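Local coordinates for DNA polymerase (Pyrobaculum calidifontis, PDB 5MDN), which probably catalyses DNA-templated DNA synthesis, adding deoxyribonucleotides from their triphosphates to a growing strand with release of diphosphate, as a family B DNA polymerase, at residues M1-P5 against R30-V34; Y119-V125 against V149-A153; D625-L629 against D674-W678; P693-A698 against T713-V717. One frame throughout, in Å; residues are numbered along the deposited sequence.

The four contacts form two pairs at opposite sides of the chain's centre, and along the sequence each closes before the next begins. Interactions 1 and 2 have centres 12 Å apart and meet on the mixed sheet of the N-terminal region, where strands 30-35 and 144-155 are neighbours; V34 O lies 2.9 Å from V149 N, a probable hydrogen bond. Interactions 3 and 4, with centres 11 Å apart, lie in the C-terminal thumb region of the polymerase and are joined by a probable hydrogen bond, I677 N to Y716 O at 3.0 Å. Centres of different pairs are 51 to 56 Å apart, so the pairs are separate neighbourhoods without direct contact.

Interaction 1: residues M1-P5 against R30-V34; sequences MRFWP and RVVLV
The side chains of V31 and L33, two residues apart on the extended strand 30-34, form a shallow apolar hollow with V31 CG2 on one rim and L33 CD1 on the other, 3.9 Å apart. Into it project F3 and M1 from the irregular N-terminal segment 1-5, which leads into strand 5-12. R2 is extended (phi/psi -115/138°), F3 bends the chain (-121/-50°) and W4 turns it with positive phi (59/94°). The backbones stay well apart, the nearest CA atoms being F3 and V31 at 8.4 Å, so side chains alone fill the gap. F3, with chi1 t and chi2 49°, is the main bump: its CE1 lies 3.6 Å from V31 CG2 and 3.5 Å from L33 CD1. L33 (chi1 -90°, chi2 p) sets CD1 over one ring face, a CH-pi contact 3.9 Å from the F3 centroid and 28° off the normal, whereas V31 CG2 meets the ring edge. M1, in a p, t, m conformation, brings CE to 4.2 Å from V31 CG2 and 4.1 Å from L33 CD1. V133 of strand 131-141 and W152 of strand 144-155 also touch F3. This is the packing of a chain terminus onto the N-terminal sheet, 204 Å² being buried between the segments. Their meeting surfaces are wholly apolar, without hydrogen bonds between them, so the fit rests on complementary shape and exclusion of water.

Interaction 2: residues Y119-V125 against V149-A153; sequences YMIDKGV and VVEWA
Helical geometry in 119-123 gives way at G124, whose phi/psi of 73/28° makes it the C-prime residue of a Schellman motif: V125 N bonds to M120 O at 2.8 Å, and G124 N makes a weak bond to I121 O at 3.3 Å. Strand 149-153 crosses the helix at 74°, with axes 10.1 Å apart at closest approach and K123 and W152 nearest in register (CA to CA 6.3 Å). V150 and E151 both face E134 of the neighbouring strand, a classic beta bulge, and W152 just after it points toward the helix end. With chi1 m and chi2 85°, its indole takes V125 CG2 over the six-membered ring, a CH-pi contact 3.4 Å from the centroid and only 8° off the normal; V125 has chi1 t. Next to this, K123 CB lies 3.9 Å from W152 CD1. Y119 (chi1 t) reaches back from one turn earlier: W152 NE1 donates to Y119 OH at 2.7 Å, with an N-H...O angle of 144°. The same hydroxyl bonds to D35, on the neighbouring end of strand 30-35. The helix C-terminus thus meets the N-terminal sheet through an indole that combines a directed polar bond at its edge with apolar contact over its face.

Interaction 3: residues D625-L629 against D674-W678; sequences DWCEL and DLIIW
C627 takes chi1 p at the N-cap position of helix 628-643, so its SG caps a backbone N just past L629 while its CB rests against segment 674-678, 3.6 Å from I677 CG1 and 3.4 Å from I676 O. Segment 625-629 runs nearly antiparallel to 674-678, their end-to-end directions differing by 168°, and CA atoms are closest at C627 and I677 (4.4 Å) and at L629 and D674 (4.9 Å). I677, with chi1 m and chi2 t, also sets CG2 3.5 Å from D625 O. At the helical end, L629 (chi1 t, chi2 p) packs CB 4.0 Å from D674 CB and CD2 4.0 Å from L675 CD2; L675 points its CA-CB bond away, and its m, t rotamer brings the end back. E628, m at both chi1 and chi2, places OE2 3.7 Å from W678 CD1, at the indole edge. W626 points away instead, touching A754 of helix 743-756. In the backbone, L629 N donates to D674 O at 2.9 Å (angle at H 133°), and C627 CA makes a CA-H...O contact with I676 O at 3.5 Å. The arrangement is a capped helix start packed against an irregular connector in the thumb region, burying 395 Å². Chemically, a first-turn amide, which has no partner within its own helix, is satisfied by a carbonyl of the connector, while cysteine and aliphatic groups fill the space around it.

Interaction 4: residues P693-A698 against T713-V717; sequences PHVHAA and TVGYV
Y716 lays its ring beside the short helix 693-697, with P693 O over one face and P693 CB in an off-centre CH-pi contact, 4.3 Å from the centroid and 29° off the normal. The motif is a single-turn helix packed on the start of strand 716-718, which pairs antiparallel with strand 729-731 in the thumb region. The helix is closed by A697 N to P693 O at 2.9 Å. On the other segment G715, with phi/psi 73/98°, turns the chain so that V714 and Y716 both point toward the helix. Nearest CA pairs are A697 with Y716 (6.2 Å) and A698 with V714 (6.6 Å). The backbone puts Y716 CB 3.5 Å from A697 CB, and chi1 p with chi2 86° swings the ring along the helix so that Y716 OH lies 3.6 Å from P693 CG. A697 CB also reaches V714 CG2 at 4.0 Å, and A729 touches A697 and Y716. V714, chi1 p, directs its other methyl to H694 (chi1 t): CG1 meets the imidazole edge 3.7 Å from H694 ND1.

Interaction 1: residues M1-P5 against R30-V34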
loop_
_atom_site.group_PDB
_atom_site.type_symbol
_atom_site.label_atom_id
_atom_site.label_comp_id
_atom_site.label_asym_id
_atom_site.label_seq_id
_atom_site.Cartn_x
_atom_site.Cartn_y
_atom_site.Cartn_z
ATOM N N MET A 1 -5.466 -18.684 -28.303
ATOM C CA MET A 1 -4.344 -18.739 -27.373
ATOM C C MET A 1 -4.763 -18.289 -25.967
ATOM O O MET A 1 -5.786 -17.624 -25.799
ATOM C CB MET A 1 -3.180 -17.883 -27.885
ATOM C CG MET A 1 -3.485 -16.391 -27.985
ATOM S SD MET A 1 -2.037 -15.402 -28.421
ATOM C CE MET A 1 -1.104 -15.490 -26.895
ATOM N N ARG A 2 -3.960 -18.656 -24.969
ATOM C CA ARG A 2 -4.125 -18.221 -23.587
ATOM C C ARG A 2 -2.921 -17.366 -23.208
ATOM O O ARG A 2 -1.784 -17.699 -23.557
ATOM C CB ARG A 2 -4.285 -19.445 -22.666
ATOM C CG ARG A 2 -3.179 -20.475 -22.858
ATOM C CD ARG A 2 -3.347 -21.736 -22.017
ATOM N NE ARG A 2 -2.097 -22.493 -21.948
ATOM C CZ ARG A 2 -1.863 -23.484 -21.095
ATOM N NH1 ARG A 2 -2.804 -23.846 -20.233
ATOM N NH2 ARG A 2 -0.695 -24.115 -21.106
ATOM N N PHE A 3 -3.162 -16.255 -22.505
ATOM C CA PHE A 3 -2.244 -15.123 -22.601
ATOM C C PHE A 3 -1.604 -14.692 -21.288
ATOM O O PHE A 3 -0.390 -14.474 -21.262
ATOM C CB PHE A 3 -2.956 -13.919 -23.236
ATOM C CG PHE A 3 -2.078 -12.719 -23.367
ATOM C CD1 PHE A 3 -0.818 -12.835 -23.928
ATOM C CD2 PHE A 3 -2.502 -11.477 -22.932
ATOM C CE1 PHE A 3 0.004 -11.741 -24.047
ATOM C CE2 PHE A 3 -1.686 -10.376 -23.053
ATOM C CZ PHE A 3 -0.431 -10.508 -23.612
ATOM N N TRP A 4 -2.382 -14.494 -20.212
ATOM C CA TRP A 4 -1.828 -14.028 -18.936
ATOM C C TRP A 4 -1.117 -12.682 -19.057
ATOM O O TRP A 4 0.080 -12.644 -19.366
ATOM C CB TRP A 4 -0.851 -15.055 -18.356
ATOM C CG TRP A 4 -0.332 -14.682 -16.997
ATOM C CD1 TRP A 4 0.761 -13.904 -16.727
ATOM C CD2 TRP A 4 -0.869 -15.068 -15.732
ATOM N NE1 TRP A 4 0.932 -13.779 -15.373
ATOM C CE2 TRP A 4 -0.056 -14.484 -14.738
ATOM C CE3 TRP A 4 -1.957 -15.849 -15.339
ATOM C CZ2 TRP A 4 -0.299 -14.659 -13.381
ATOM C CZ3 TRP A 4 -2.197 -16.019 -13.991
ATOM C CH2 TRP A 4 -1.376 -15.423 -13.029
ATOM N N PRO A 5 -1.794 -11.563 -18.790
ATOM C CA PRO A 5 -1.164 -10.250 -19.000
ATOM C C PRO A 5 -0.286 -9.846 -17.821
ATOM O O PRO A 5 -0.683 -9.976 -16.660
ATOM C CB PRO A 5 -2.363 -9.301 -19.147
ATOM C CG PRO A 5 -3.546 -10.194 -19.397
ATOM C CD PRO A 5 -3.247 -11.437 -18.621
ATOM N N ARG A 30 7.262 -15.049 -23.981
ATOM C CA ARG A 30 6.776 -13.697 -23.741
ATOM C C ARG A 30 6.403 -13.049 -25.069
ATOM O O ARG A 30 7.238 -12.946 -25.972
ATOM C CB ARG A 30 7.830 -12.865 -23.011
ATOM C CG ARG A 30 7.946 -13.144 -21.511
ATOM C CD ARG A 30 8.624 -14.482 -21.223
ATOM N NE ARG A 30 8.683 -14.781 -19.794
ATOM C CZ ARG A 30 8.064 -15.807 -19.220
ATOM N NH1 ARG A 30 7.339 -16.638 -19.954
ATOM N NH2 ARG A 30 8.169 -16.004 -17.913
ATOM N N VAL A 31 5.151 -12.607 -25.185
ATOM C CA VAL A 31 4.619 -12.026 -26.410
ATOM C C VAL A 31 3.908 -10.725 -26.061
ATOM O O VAL A 31 3.767 -10.359 -24.895
ATOM C CB VAL A 31 3.658 -12.980 -27.153
ATOM C CG1 VAL A 31 4.345 -14.302 -27.465
ATOM C CG2 VAL A 31 2.399 -13.207 -26.331
ATOM N N VAL A 32 3.464 -10.021 -27.100
ATOM C CA VAL A 32 2.752 -8.758 -26.944
ATOM C C VAL A 32 1.542 -8.768 -27.872
ATOM O O VAL A 32 1.664 -9.075 -29.063
ATOM C CB VAL A 32 3.662 -7.543 -27.229
ATOM C CG1 VAL A 32 4.418 -7.719 -28.539
ATOM C CG2 VAL A 32 2.850 -6.256 -27.239
ATOM N N LEU A 33 0.374 -8.444 -27.320
ATOM C CA LEU A 33 -0.871 -8.374 -28.070
ATOM C C LEU A 33 -1.232 -6.914 -28.296
ATOM O O LEU A 33 -1.067 -6.079 -27.402
ATOM C CB LEU A 33 -2.004 -9.099 -27.337
ATOM C CG LEU A 33 -2.199 -10.587 -27.643
ATOM C CD1 LEU A 33 -0.946 -11.395 -27.353
ATOM C CD2 LEU A 33 -3.385 -11.134 -26.862
ATOM N N VAL A 34 -1.733 -6.611 -29.491
ATOM C CA VAL A 34 -1.967 -5.235 -29.901
ATOM C C VAL A 34 -3.382 -5.077 -30.445
ATOM O O VAL A 34 -3.953 -5.999 -31.038
ATOM C CB VAL A 34 -0.908 -4.791 -30.939
ATOM C CG1 VAL A 34 -1.281 -5.240 -32.347
ATOM C CG2 VAL A 34 -0.695 -3.307 -30.870
#

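Interaction 2: residues Y119-V125 against V149-A153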
loop_
_atom_site.group_PDB
_atom_site.type_symbol
_atom_site.label_atom_id
_atom_site.label_comp_id
_atom_site.label_asym_id
_atom_site.label_seq_id
_atom_site.Cartn_x
_atom_site.Cartn_y
_atom_site.Cartn_z
ATOM N N TYR A 119 -9.549 0.166 -21.799
ATOM C CA TYR A 119 -9.532 -0.956 -22.734
ATOM C C TYR A 119 -9.744 -2.283 -22.018
ATOM O O TYR A 119 -10.577 -3.099 -22.430
ATOM C CB TYR A 119 -8.217 -0.968 -23.512
ATOM C CG TYR A 119 -8.089 -2.132 -24.467
ATOM C CD1 TYR A 119 -8.633 -2.072 -25.742
ATOM C CD2 TYR A 119 -7.420 -3.290 -24.093
ATOM C CE1 TYR A 119 -8.518 -3.136 -26.617
ATOM C CE2 TYR A 119 -7.302 -4.358 -24.957
ATOM C CZ TYR A 119 -7.852 -4.275 -26.219
ATOM O OH TYR A 119 -7.734 -5.338 -27.084
ATOM N N MET A 120 -8.986 -2.527 -20.946
ATOM C CA MET A 120 -9.073 -3.816 -20.264
ATOM C C MET A 120 -10.436 -4.005 -19.610
ATOM O O MET A 120 -10.960 -5.124 -19.570
ATOM C CB MET A 120 -7.947 -3.952 -19.239
ATOM C CG MET A 120 -6.565 -4.061 -19.869
ATOM S SD MET A 120 -5.258 -4.497 -18.703
ATOM C CE MET A 120 -5.506 -3.265 -17.433
ATOM N N ILE A 121 -11.018 -2.928 -19.079
ATOM C CA ILE A 121 -12.364 -3.009 -18.517
ATOM C C ILE A 121 -13.374 -3.377 -19.599
ATOM O O ILE A 121 -14.171 -4.309 -19.439
ATOM C CB ILE A 121 -12.739 -1.688 -17.820
ATOM C CG1 ILE A 121 -12.002 -1.561 -16.485
ATOM C CG2 ILE A 121 -14.245 -1.591 -17.616
ATOM C CD1 ILE A 121 -12.202 -0.225 -15.802
ATOM N N ASP A 122 -13.361 -2.645 -20.716
ATOM C CA ASP A 122 -14.377 -2.843 -21.747
ATOM C C ASP A 122 -14.224 -4.193 -22.438
ATOM O O ASP A 122 -15.223 -4.844 -22.767
ATOM C CB ASP A 122 -14.310 -1.706 -22.767
ATOM C CG ASP A 122 -14.791 -0.387 -22.201
ATOM O OD1 ASP A 122 -14.810 -0.240 -20.960
ATOM O OD2 ASP A 122 -15.150 0.504 -22.998
ATOM N N LYS A 123 -12.991 -4.632 -22.670
ATOM C CA LYS A 123 -12.740 -5.899 -23.343
ATOM C C LYS A 123 -12.661 -7.077 -22.382
ATOM O O LYS A 123 -12.540 -8.220 -22.835
ATOM C CB LYS A 123 -11.449 -5.815 -24.163
ATOM C CG LYS A 123 -11.440 -4.676 -25.169
ATOM C CD LYS A 123 -12.507 -4.874 -26.232
ATOM C CE LYS A 123 -12.618 -3.661 -27.138
ATOM N NZ LYS A 123 -13.768 -3.765 -28.078
ATOM N N GLY A 124 -12.735 -6.832 -21.078
ATOM C CA GLY A 124 -12.661 -7.906 -20.107
ATOM C C GLY A 124 -11.284 -8.508 -19.939
ATOM O O GLY A 124 -11.170 -9.683 -19.578
ATOM N N VAL A 125 -10.233 -7.733 -20.191
ATOM C CA VAL A 125 -8.868 -8.207 -19.990
ATOM C C VAL A 125 -8.543 -8.116 -18.505
ATOM O O VAL A 125 -8.544 -7.026 -17.923
ATOM C CB VAL A 125 -7.869 -7.393 -20.824
ATOM C CG1 VAL A 125 -6.461 -7.944 -20.651
ATOM C CG2 VAL A 125 -8.276 -7.381 -22.285
ATOM N N VAL A 149 -4.922 -8.567 -32.024
ATOM C CA VAL A 149 -6.061 -9.194 -31.362
ATOM C C VAL A 149 -7.282 -9.058 -32.261
ATOM O O VAL A 149 -7.534 -7.992 -32.839
ATOM C CB VAL A 149 -6.300 -8.587 -29.967
ATOM C CG1 VAL A 149 -5.007 -8.569 -29.170
ATOM C CG2 VAL A 149 -6.894 -7.198 -30.049
ATOM N N VAL A 150 -8.006 -10.155 -32.437
ATOM C CA VAL A 150 -9.282 -10.111 -33.139
ATOM C C VAL A 150 -10.435 -9.912 -32.166
ATOM O O VAL A 150 -11.260 -9.012 -32.339
ATOM C CB VAL A 150 -9.467 -11.387 -33.987
ATOM C CG1 VAL A 150 -10.740 -11.296 -34.811
ATOM C CG2 VAL A 150 -8.257 -11.606 -34.881
ATOM N N GLU A 151 -10.511 -10.746 -31.131
ATOM C CA GLU A 151 -11.573 -10.626 -30.144
ATOM C C GLU A 151 -11.119 -11.283 -28.849
ATOM O O GLU A 151 -10.531 -12.369 -28.869
ATOM C CB GLU A 151 -12.872 -11.264 -30.648
ATOM C CG GLU A 151 -14.065 -11.030 -29.744
ATOM C CD GLU A 151 -15.328 -11.672 -30.273
ATOM O OE1 GLU A 151 -15.225 -12.711 -30.957
ATOM O OE2 GLU A 151 -16.423 -11.131 -30.014
ATOM N N TRP A 152 -11.395 -10.619 -27.729
ATOM C CA TRP A 152 -11.160 -11.193 -26.412
ATOM C C TRP A 152 -12.358 -12.033 -25.986
ATOM O O TRP A 152 -13.505 -11.579 -26.059
ATOM C CB TRP A 152 -10.901 -10.095 -25.380
ATOM C CG TRP A 152 -9.616 -9.359 -25.574
ATOM C CD1 TRP A 152 -9.396 -8.295 -26.397
ATOM C CD2 TRP A 152 -8.372 -9.619 -24.912
ATOM N NE1 TRP A 152 -8.089 -7.881 -26.298
ATOM C CE2 TRP A 152 -7.439 -8.678 -25.392
ATOM C CE3 TRP A 152 -7.957 -10.557 -23.962
ATOM C CZ2 TRP A 152 -6.115 -8.649 -24.956
ATOM C CZ3 TRP A 152 -6.641 -10.529 -23.532
ATOM C CH2 TRP A 152 -5.737 -9.581 -24.028
ATOM N N ALA A 153 -12.087 -13.256 -25.540
ATOM C CA ALA A 153 -13.104 -14.058 -24.875
ATOM C C ALA A 153 -13.063 -13.792 -23.376
ATOM O O ALA A 153 -12.792 -12.666 -22.947
ATOM C CB ALA A 153 -12.903 -15.545 -25.169
#

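Interaction 3: residues D625-L629 against D674-W678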
loop_
_atom_site.group_PDB
_atom_site.type_symbol
_atom_site.label_atom_id
_atom_site.label_comp_id
_atom_site.label_asym_id
_atom_site.label_seq_id
_atom_site.Cartn_x
_atom_site.Cartn_y
_atom_site.Cartn_z
ATOM N N ASP A 625 10.215 13.243 16.723
ATOM C CA ASP A 625 11.521 13.837 16.473
ATOM C C ASP A 625 12.513 13.401 17.542
ATOM O O ASP A 625 13.258 14.216 18.088
ATOM C CB ASP A 625 11.413 15.366 16.411
ATOM C CG ASP A 625 10.846 15.965 17.683
ATOM O OD1 ASP A 625 10.229 15.210 18.461
ATOM O OD2 ASP A 625 11.012 17.186 17.902
ATOM N N TRP A 626 12.516 12.107 17.841
ATOM C CA TRP A 626 13.442 11.559 18.815
ATOM C C TRP A 626 14.747 11.142 18.149
ATOM O O TRP A 626 14.872 11.099 16.922
ATOM C CB TRP A 626 12.861 10.358 19.545
ATOM C CG TRP A 626 11.723 10.656 20.446
ATOM C CD1 TRP A 626 11.398 11.861 20.998
ATOM C CD2 TRP A 626 10.830 9.694 21.004
ATOM N NE1 TRP A 626 10.296 11.715 21.818
ATOM C CE2 TRP A 626 9.939 10.391 21.843
ATOM C CE3 TRP A 626 10.675 8.311 20.854
ATOM C CZ2 TRP A 626 8.912 9.754 22.537
ATOM C CZ3 TRP A 626 9.658 7.687 21.547
ATOM C CH2 TRP A 626 8.781 8.397 22.374
ATOM N N CYS A 627 15.740 10.855 18.987
ATOM C CA CYS A 627 16.951 10.189 18.541
ATOM C C CYS A 627 16.735 8.677 18.525
ATOM O O CYS A 627 15.742 8.158 19.043
ATOM C CB CYS A 627 18.124 10.548 19.450
ATOM S SG CYS A 627 17.946 9.972 21.160
ATOM N N GLU A 628 17.686 7.962 17.919
ATOM C CA GLU A 628 17.548 6.516 17.792
ATOM C C GLU A 628 17.775 5.787 19.110
ATOM O O GLU A 628 17.384 4.622 19.233
ATOM C CB GLU A 628 18.500 5.984 16.721
ATOM C CG GLU A 628 18.245 6.567 15.342
ATOM C CD GLU A 628 16.868 6.208 14.810
ATOM O OE1 GLU A 628 16.425 5.062 15.028
ATOM O OE2 GLU A 628 16.223 7.075 14.181
ATOM N N LEU A 629 18.390 6.441 20.097
ATOM C CA LEU A 629 18.463 5.848 21.429
ATOM C C LEU A 629 17.103 5.890 22.118
ATOM O O LEU A 629 16.717 4.933 22.800
ATOM C CB LEU A 629 19.518 6.565 22.269
ATOM C CG LEU A 629 19.660 6.080 23.713
ATOM C CD1 LEU A 629 19.992 4.596 23.748
ATOM C CD2 LEU A 629 20.717 6.885 24.455
ATOM N N ASP A 674 23.767 6.582 18.064
ATOM C CA ASP A 674 22.487 6.506 18.758
ATOM C C ASP A 674 22.003 7.866 19.248
ATOM O O ASP A 674 20.828 7.996 19.610
ATOM C CB ASP A 674 22.589 5.531 19.931
ATOM C CG ASP A 674 23.011 4.140 19.497
ATOM O OD1 ASP A 674 22.448 3.627 18.507
ATOM O OD2 ASP A 674 23.908 3.561 20.146
ATOM N N LEU A 675 22.874 8.876 19.280
ATOM C CA LEU A 675 22.505 10.193 19.782
ATOM C C LEU A 675 22.053 11.163 18.693
ATOM O O LEU A 675 21.566 12.249 19.024
ATOM C CB LEU A 675 23.678 10.808 20.554
ATOM C CG LEU A 675 24.193 10.017 21.760
ATOM C CD1 LEU A 675 25.154 10.862 22.580
ATOM C CD2 LEU A 675 23.041 9.521 22.622
ATOM N N ILE A 676 22.200 10.809 17.413
ATOM C CA ILE A 676 21.816 11.714 16.333
ATOM C C ILE A 676 20.298 11.818 16.247
ATOM O O ILE A 676 19.574 10.819 16.371
ATOM C CB ILE A 676 22.425 11.261 14.994
ATOM C CG1 ILE A 676 23.905 11.646 14.905
ATOM C CG2 ILE A 676 21.664 11.842 13.811
ATOM C CD1 ILE A 676 24.853 10.741 15.617
ATOM N N ILE A 677 19.810 13.040 16.036
ATOM C CA ILE A 677 18.389 13.334 15.882
ATOM C C ILE A 677 18.156 13.788 14.446
ATOM O O ILE A 677 18.741 14.783 14.001
ATOM C CB ILE A 677 17.929 14.405 16.883
ATOM C CG1 ILE A 677 18.321 14.005 18.309
ATOM C CG2 ILE A 677 16.430 14.624 16.780
ATOM C CD1 ILE A 677 18.133 15.105 19.328
ATOM N N TRP A 678 17.306 13.063 13.719
ATOM C CA TRP A 678 17.053 13.359 12.314
ATOM C C TRP A 678 15.875 14.311 12.139
ATOM O O TRP A 678 14.906 14.289 12.903
ATOM C CB TRP A 678 16.746 12.095 11.503
ATOM C CG TRP A 678 17.774 11.013 11.520
ATOM C CD1 TRP A 678 17.630 9.766 12.055
ATOM C CD2 TRP A 678 19.105 11.072 10.996
ATOM N NE1 TRP A 678 18.779 9.039 11.881
ATOM C CE2 TRP A 678 19.703 9.819 11.238
ATOM C CE3 TRP A 678 19.851 12.060 10.344
ATOM C CZ2 TRP A 678 21.009 9.528 10.852
ATOM C CZ3 TRP A 678 21.146 11.769 9.962
ATOM C CH2 TRP A 678 21.712 10.513 10.218
#

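Interaction 4: residues P693-A698 against T713-V717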
loop_
_atom_site.group_PDB
_atom_site.type_symbol
_atom_site.label_atom_id
_atom_site.label_comp_id
_atom_site.label_asym_id
_atom_site.label_seq_id
_atom_site.Cartn_x
_atom_site.Cartn_y
_atom_site.Cartn_z
ATOM N N PRO A 693 16.425 23.728 17.281
ATOM C CA PRO A 693 17.741 23.162 16.960
ATOM C C PRO A 693 17.811 22.665 15.541
ATOM O O PRO A 693 18.911 22.538 14.990
ATOM C CB PRO A 693 17.882 22.007 17.956
ATOM C CG PRO A 693 16.487 21.594 18.254
ATOM C CD PRO A 693 15.598 22.803 18.077
ATOM N N HIS A 694 16.654 22.363 14.951
ATOM C CA HIS A 694 16.585 21.911 13.570
ATOM C C HIS A 694 17.145 22.960 12.618
ATOM O O HIS A 694 17.849 22.623 11.658
ATOM C CB HIS A 694 15.131 21.577 13.239
ATOM C CG HIS A 694 14.903 21.146 11.827
ATOM N ND1 HIS A 694 15.821 20.406 11.113
ATOM C CD2 HIS A 694 13.846 21.334 11.003
ATOM C CE1 HIS A 694 15.343 20.167 9.905
ATOM N NE2 HIS A 694 14.145 20.716 9.813
ATOM N N VAL A 695 16.844 24.237 12.862
ATOM C CA VAL A 695 17.348 25.299 11.995
ATOM C C VAL A 695 18.755 25.738 12.405
ATOM O O VAL A 695 19.558 26.127 11.547
ATOM C CB VAL A 695 16.364 26.484 11.968
ATOM C CG1 VAL A 695 14.944 25.986 11.751
ATOM C CG2 VAL A 695 16.449 27.307 13.252
ATOM N N HIS A 696 19.076 25.699 13.702
ATOM C CA HIS A 696 20.387 26.157 14.156
ATOM C C HIS A 696 21.492 25.204 13.718
ATOM O O HIS A 696 22.578 25.645 13.323
ATOM C CB HIS A 696 20.383 26.327 15.674
ATOM C CG HIS A 696 21.750 26.366 16.285
ATOM N ND1 HIS A 696 22.337 25.262 16.863
ATOM C CD2 HIS A 696 22.645 27.375 16.407
ATOM C CE1 HIS A 696 23.533 25.590 17.320
ATOM N NE2 HIS A 696 23.745 26.866 17.054
ATOM N N ALA A 697 21.242 23.894 13.795
ATOM C CA ALA A 697 22.186 22.932 13.236
ATOM C C ALA A 697 22.316 23.117 11.730
ATOM O O ALA A 697 23.402 22.945 11.165
ATOM C CB ALA A 697 21.748 21.509 13.571
ATOM N N ALA A 698 21.216 23.470 11.067
ATOM C CA ALA A 698 21.208 23.826 9.657
ATOM C C ALA A 698 21.654 25.261 9.414
ATOM O O ALA A 698 21.325 25.839 8.370
ATOM C CB ALA A 698 19.816 23.600 9.061
ATOM N N THR A 713 18.408 15.837 4.924
ATOM C CA THR A 713 18.301 15.503 6.336
ATOM C C THR A 713 19.545 16.005 7.057
ATOM O O THR A 713 20.663 15.875 6.549
ATOM C CB THR A 713 18.146 13.991 6.526
ATOM O OG1 THR A 713 19.253 13.315 5.916
ATOM C CG2 THR A 713 16.856 13.503 5.880
ATOM N N VAL A 714 19.347 16.590 8.239
ATOM C CA VAL A 714 20.427 17.315 8.900
ATOM C C VAL A 714 21.207 16.422 9.865
ATOM O O VAL A 714 22.419 16.237 9.694
ATOM C CB VAL A 714 19.881 18.593 9.578
ATOM C CG1 VAL A 714 18.800 18.283 10.622
ATOM C CG2 VAL A 714 21.019 19.390 10.207
ATOM N N GLY A 715 20.540 15.855 10.869
ATOM C CA GLY A 715 21.219 15.023 11.841
ATOM C C GLY A 715 22.078 15.826 12.797
ATOM O O GLY A 715 23.206 16.191 12.451
ATOM N N TYR A 716 21.569 16.117 13.992
ATOM C CA TYR A 716 22.272 16.971 14.939
ATOM C C TYR A 716 22.375 16.304 16.305
ATOM O O TYR A 716 21.577 15.432 16.663
ATOM C CB TYR A 716 21.584 18.337 15.065
ATOM C CG TYR A 716 20.169 18.297 15.599
ATOM C CD1 TYR A 716 19.917 18.306 16.966
ATOM C CD2 TYR A 716 19.084 18.265 14.734
ATOM C CE1 TYR A 716 18.623 18.277 17.454
ATOM C CE2 TYR A 716 17.787 18.236 15.213
ATOM C CZ TYR A 716 17.564 18.241 16.574
ATOM O OH TYR A 716 16.276 18.213 17.058
ATOM N N VAL A 717 23.382 16.733 17.065
ATOM C CA VAL A 717 23.606 16.280 18.433
ATOM C C VAL A 717 23.795 17.503 19.323
ATOM O O VAL A 717 24.509 18.443 18.956
ATOM C CB VAL A 717 24.828 15.341 18.532
ATOM C CG1 VAL A 717 25.028 14.870 19.963
ATOM C CG2 VAL A 717 24.671 14.154 17.593
#